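Local coordinates for endoglucanase (Thermotoga maritima, PDB 2FVG), which belongs to the M42 metallopeptidase family and, although named an endoglucanase, is probably an aminopeptidase that uses two divalent metal ions per subunit, at residues A[4-9]-A[21-26]; A[153-156]-A[161-164]. All coordinates share one frame; numbering follows the deposited sequence.

Contact 1 of 2, residues A[4-9]-A[21-26]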
# COMPACT_ATOMS: atom_id res chain seq x y z
N LEU A 4 -1.36 6.78 -9.60
CA LEU A 4 -2.13 6.60 -8.39
C LEU A 4 -3.57 6.26 -8.71
O LEU A 4 -4.15 5.41 -8.07
CB LEU A 4 -2.07 7.81 -7.49
CG LEU A 4 -2.69 7.62 -6.11
CD1 LEU A 4 -2.06 6.45 -5.42
CD2 LEU A 4 -2.46 8.86 -5.32
N LYS A 5 -4.15 6.91 -9.72
CA LYS A 5 -5.53 6.61 -10.09
C LYS A 5 -5.69 5.15 -10.45
O LYS A 5 -6.61 4.48 -9.96
CB LYS A 5 -6.01 7.50 -11.24
CG LYS A 5 -7.40 7.15 -11.75
CD LYS A 5 -7.87 8.09 -12.87
N GLU A 6 -4.82 4.61 -11.30
CA GLU A 6 -4.98 3.18 -11.65
C GLU A 6 -4.66 2.27 -10.46
O GLU A 6 -5.38 1.31 -10.21
CB GLU A 6 -4.16 2.74 -12.87
CG GLU A 6 -4.47 3.41 -14.22
CD GLU A 6 -3.78 4.76 -14.42
OE1 GLU A 6 -3.63 5.55 -13.46
OE2 GLU A 6 -3.41 5.05 -15.58
N LEU A 7 -3.59 2.60 -9.73
CA LEU A 7 -3.17 1.79 -8.58
C LEU A 7 -4.27 1.70 -7.55
O LEU A 7 -4.65 0.61 -7.12
CB LEU A 7 -1.86 2.30 -7.98
CG LEU A 7 -0.70 1.89 -8.88
CD1 LEU A 7 0.55 2.64 -8.52
CD2 LEU A 7 -0.47 0.34 -8.82
N SER A 8 -4.82 2.86 -7.19
CA SER A 8 -5.92 2.94 -6.24
C SER A 8 -7.14 2.11 -6.63
O SER A 8 -7.65 1.30 -5.83
CB SER A 8 -6.35 4.40 -6.11
OG SER A 8 -7.61 4.45 -5.46
N MSE A 9 -7.61 2.31 -7.85
CA MSE A 9 -8.87 1.69 -8.32
C MSE A 9 -8.82 0.20 -8.60
O MSE A 9 -9.83 -0.50 -8.47
CB MSE A 9 -9.36 2.41 -9.57
CG MSE A 9 -9.75 3.83 -9.29
SE MSE A 9 -10.53 4.61 -10.88
CE MSE A 9 -12.21 3.44 -10.94
N ARG A 21 0.63 -6.50 -9.48
CA ARG A 21 2.04 -6.82 -9.78
C ARG A 21 2.31 -6.67 -11.28
O ARG A 21 3.31 -6.07 -11.67
CB ARG A 21 2.43 -8.23 -9.27
CG ARG A 21 3.89 -8.60 -9.48
CD ARG A 21 4.28 -9.99 -8.99
NE ARG A 21 3.38 -11.03 -9.47
CZ ARG A 21 2.54 -11.70 -8.69
NH1 ARG A 21 2.53 -11.49 -7.38
NH2 ARG A 21 1.74 -12.62 -9.21
N ASP A 22 1.41 -7.18 -12.12
CA ASP A 22 1.57 -7.04 -13.58
C ASP A 22 1.58 -5.58 -14.03
O ASP A 22 2.34 -5.19 -14.92
CB ASP A 22 0.47 -7.81 -14.35
CG ASP A 22 0.63 -9.33 -14.25
OD1 ASP A 22 1.71 -9.80 -13.83
OD2 ASP A 22 -0.33 -10.05 -14.59
N PHE A 23 0.72 -4.77 -13.40
CA PHE A 23 0.65 -3.37 -13.74
C PHE A 23 1.98 -2.67 -13.42
O PHE A 23 2.58 -2.04 -14.28
CB PHE A 23 -0.53 -2.70 -13.03
CG PHE A 23 -0.68 -1.25 -13.36
CD1 PHE A 23 -1.34 -0.84 -14.51
CD2 PHE A 23 -0.13 -0.28 -12.53
CE1 PHE A 23 -1.46 0.50 -14.83
CE2 PHE A 23 -0.24 1.06 -12.84
CZ PHE A 23 -0.91 1.45 -13.98
N ILE A 24 2.44 -2.80 -12.18
CA ILE A 24 3.68 -2.18 -11.73
C ILE A 24 4.85 -2.59 -12.64
O ILE A 24 5.63 -1.73 -13.11
CB ILE A 24 3.94 -2.50 -10.23
CG1 ILE A 24 2.84 -1.87 -9.35
CG2 ILE A 24 5.31 -2.00 -9.85
CD1 ILE A 24 2.91 -2.23 -7.84
N LYS A 25 4.93 -3.89 -12.92
CA LYS A 25 5.93 -4.46 -13.83
C LYS A 25 5.94 -3.73 -15.18
O LYS A 25 6.98 -3.28 -15.65
CB LYS A 25 5.62 -5.94 -14.03
CG LYS A 25 6.71 -6.77 -14.65
CD LYS A 25 6.27 -8.25 -14.78
CE LYS A 25 5.79 -8.83 -13.44
NZ LYS A 25 5.19 -10.20 -13.57
N SER A 26 4.76 -3.57 -15.79
CA SER A 26 4.67 -2.87 -17.09
C SER A 26 5.18 -1.43 -17.03
O SER A 26 5.69 -0.90 -18.02
CB SER A 26 3.26 -2.92 -17.68
OG SER A 26 2.34 -2.14 -16.92
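The phenyl ring of F23 is met by E6 and L7 from one side of its plane, each obliquely. E6 takes the far end of the ring with its methylene carbon, CB standing 3.7 Å from F23 CZ, and its carboxylate plane is turned 47° against the ring. L7 takes the flank, its methyl CD2 lying 3.8 Å from F23 CD2. The same methyl also reaches I24, CD2 4.0 Å from I24 CG1, the two side chains crossing at about a right angle. F23 reaches the facing helix because its CG stands anti to the backbone N (chi1 -179°), which sends the ring straight across. The axes of 4-9 and 21-26 run antiparallel, 164° between directions, and come no nearer than 11.1 Å; the contact is therefore made by side chains alone, with no hydrogen bond crossing it. Polar order is kept within 21-26: the hydroxyl of S26 donates to F23 O over 2.7 Å, in the carbonyl plane on a lone pair, and K25 NZ pairs with D22 OD1 at 3.5 Å. F23, the centre of the contact, and E6 remain partly exposed, and F23 also touches M10, whereas L7 and I24 are buried. Beyond the pair, L7 packs on S173 and I176 of helix 166-180, and I24 on L43 of strand 43-47. The result is an antiparallel pair of N-terminal helices, joined by a mostly irregular link and laid against the catalytic alpha/beta fold expected of M42 peptidases. The I24 side chain lies about 9 Å from that of H61, a predicted zinc ligand, so this is packing near the metal site rather than part of it.

Contact 2 of 2, residues A[153-156]-A[161-164]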
# COMPACT_ATOMS: atom_id res chain seq x y z
N ASP A 153 -14.06 4.93 -7.00
CA ASP A 153 -13.61 5.84 -8.01
C ASP A 153 -12.40 6.56 -7.41
O ASP A 153 -12.10 6.40 -6.23
CB ASP A 153 -14.76 6.82 -8.28
CG ASP A 153 -14.61 7.58 -9.58
OD1 ASP A 153 -13.53 7.52 -10.22
OD2 ASP A 153 -15.59 8.26 -9.96
N TYR A 154 -11.68 7.30 -8.22
CA TYR A 154 -10.56 8.07 -7.74
C TYR A 154 -10.78 9.50 -8.22
O TYR A 154 -10.80 9.75 -9.41
CB TYR A 154 -9.24 7.53 -8.29
CG TYR A 154 -8.03 8.41 -8.01
CD1 TYR A 154 -7.66 9.42 -8.89
CD2 TYR A 154 -7.26 8.20 -6.88
CE1 TYR A 154 -6.56 10.22 -8.64
CE2 TYR A 154 -6.15 8.97 -6.62
CZ TYR A 154 -5.81 9.99 -7.49
OH TYR A 154 -4.70 10.75 -7.24
N ILE A 155 -10.96 10.42 -7.30
CA ILE A 155 -11.14 11.82 -7.67
C ILE A 155 -10.04 12.67 -7.07
O ILE A 155 -9.66 12.49 -5.93
CB ILE A 155 -12.56 12.37 -7.34
CG1 ILE A 155 -12.91 12.14 -5.87
CG2 ILE A 155 -13.59 11.69 -8.24
CD1 ILE A 155 -14.17 12.87 -5.36
N GLU A 156 -9.56 13.62 -7.83
CA GLU A 156 -8.44 14.43 -7.42
C GLU A 156 -8.74 15.89 -7.73
O GLU A 156 -8.96 16.23 -8.89
CB GLU A 156 -7.28 13.96 -8.30
CG GLU A 156 -5.89 14.44 -8.02
CD GLU A 156 -4.93 13.90 -9.09
OE1 GLU A 156 -4.99 14.39 -10.24
OE2 GLU A 156 -4.12 12.98 -8.79
N ALA A 161 -6.79 14.01 -2.98
CA ALA A 161 -7.28 12.90 -3.78
C ALA A 161 -8.03 11.94 -2.88
O ALA A 161 -7.66 11.74 -1.74
CB ALA A 161 -6.13 12.20 -4.47
N VAL A 162 -9.10 11.36 -3.41
CA VAL A 162 -9.96 10.44 -2.65
C VAL A 162 -10.07 9.14 -3.45
O VAL A 162 -10.22 9.17 -4.69
CB VAL A 162 -11.40 11.01 -2.46
CG1 VAL A 162 -12.27 10.06 -1.56
CG2 VAL A 162 -11.35 12.40 -1.86
N GLY A 163 -9.94 8.02 -2.76
CA GLY A 163 -10.03 6.71 -3.39
C GLY A 163 -9.75 5.65 -2.37
O GLY A 163 -9.56 5.94 -1.20
N LYS A 164 -9.72 4.40 -2.81
CA LYS A 164 -9.49 3.30 -1.90
C LYS A 164 -8.06 2.82 -2.00
O LYS A 164 -7.30 3.23 -2.91
CB LYS A 164 -10.45 2.14 -2.21
CG LYS A 164 -10.09 1.44 -3.51
CD LYS A 164 -10.84 0.18 -3.65
CE LYS A 164 -10.49 -0.56 -4.92
NZ LYS A 164 -9.14 -1.17 -4.94
O HOH W 1 -10.20 4.21 -5.69
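I155 and V162 trade both backbone bonds of an antiparallel hydrogen-bonded pair: I155 N gives to V162 O at 3.0 Å, V162 N to I155 O at 2.8 Å, fairly straight (161°). Each acceptor also receives a CA-H, V162 O from Y154 and I155 O from A161. The side chains of I155 and V162 lie side by side on one face, CG1 against CB. On the other, the A161 methyl sits 3.4 Å from Y154 OH, and that hydroxyl donates to E156 OE2 over 2.8 Å, on the anti side, 33° out of the carboxylate plane. A phenylalanine in place of Y154 would probably leave E156 OE2 without this donor and its carboxylate freer to turn. D153 OD1 takes Y154 N at 2.7 Å in a bent bond (136°), on its anti side. A water bridges the two segments, donating to D153 O and accepting from K164 N, 2.9 Å from each. K164 NZ is held by E64 and M10 O. In this beta hairpin, strand 160-163 is the inner member, bonded through A161 and G163 to I314 and S312 of strand 312-315, while helix 4-9 packs against the Y154 side.

Helix 4-9 belongs to contact 1 and also lies against contact 2; the centres of the two contacts lie about 14 Å apart. Y154 packs on L4 and K5, and S8 OG probably hydrogen-bonds to K164 O, so the helix is held between helix 18-28 and the hairpin. Both contacts are partly buried, with different chemistry. Contact 1 joins separate helices by carbon-to-carbon contacts of side chains, buried at L7 and I24 and more open at E6 and F23. Contact 2 joins neighbouring strands of one sheet by backbone hydrogen bonds and a water, with A161, G163 and Y154 buried while D153, I155 and E156 are exposed.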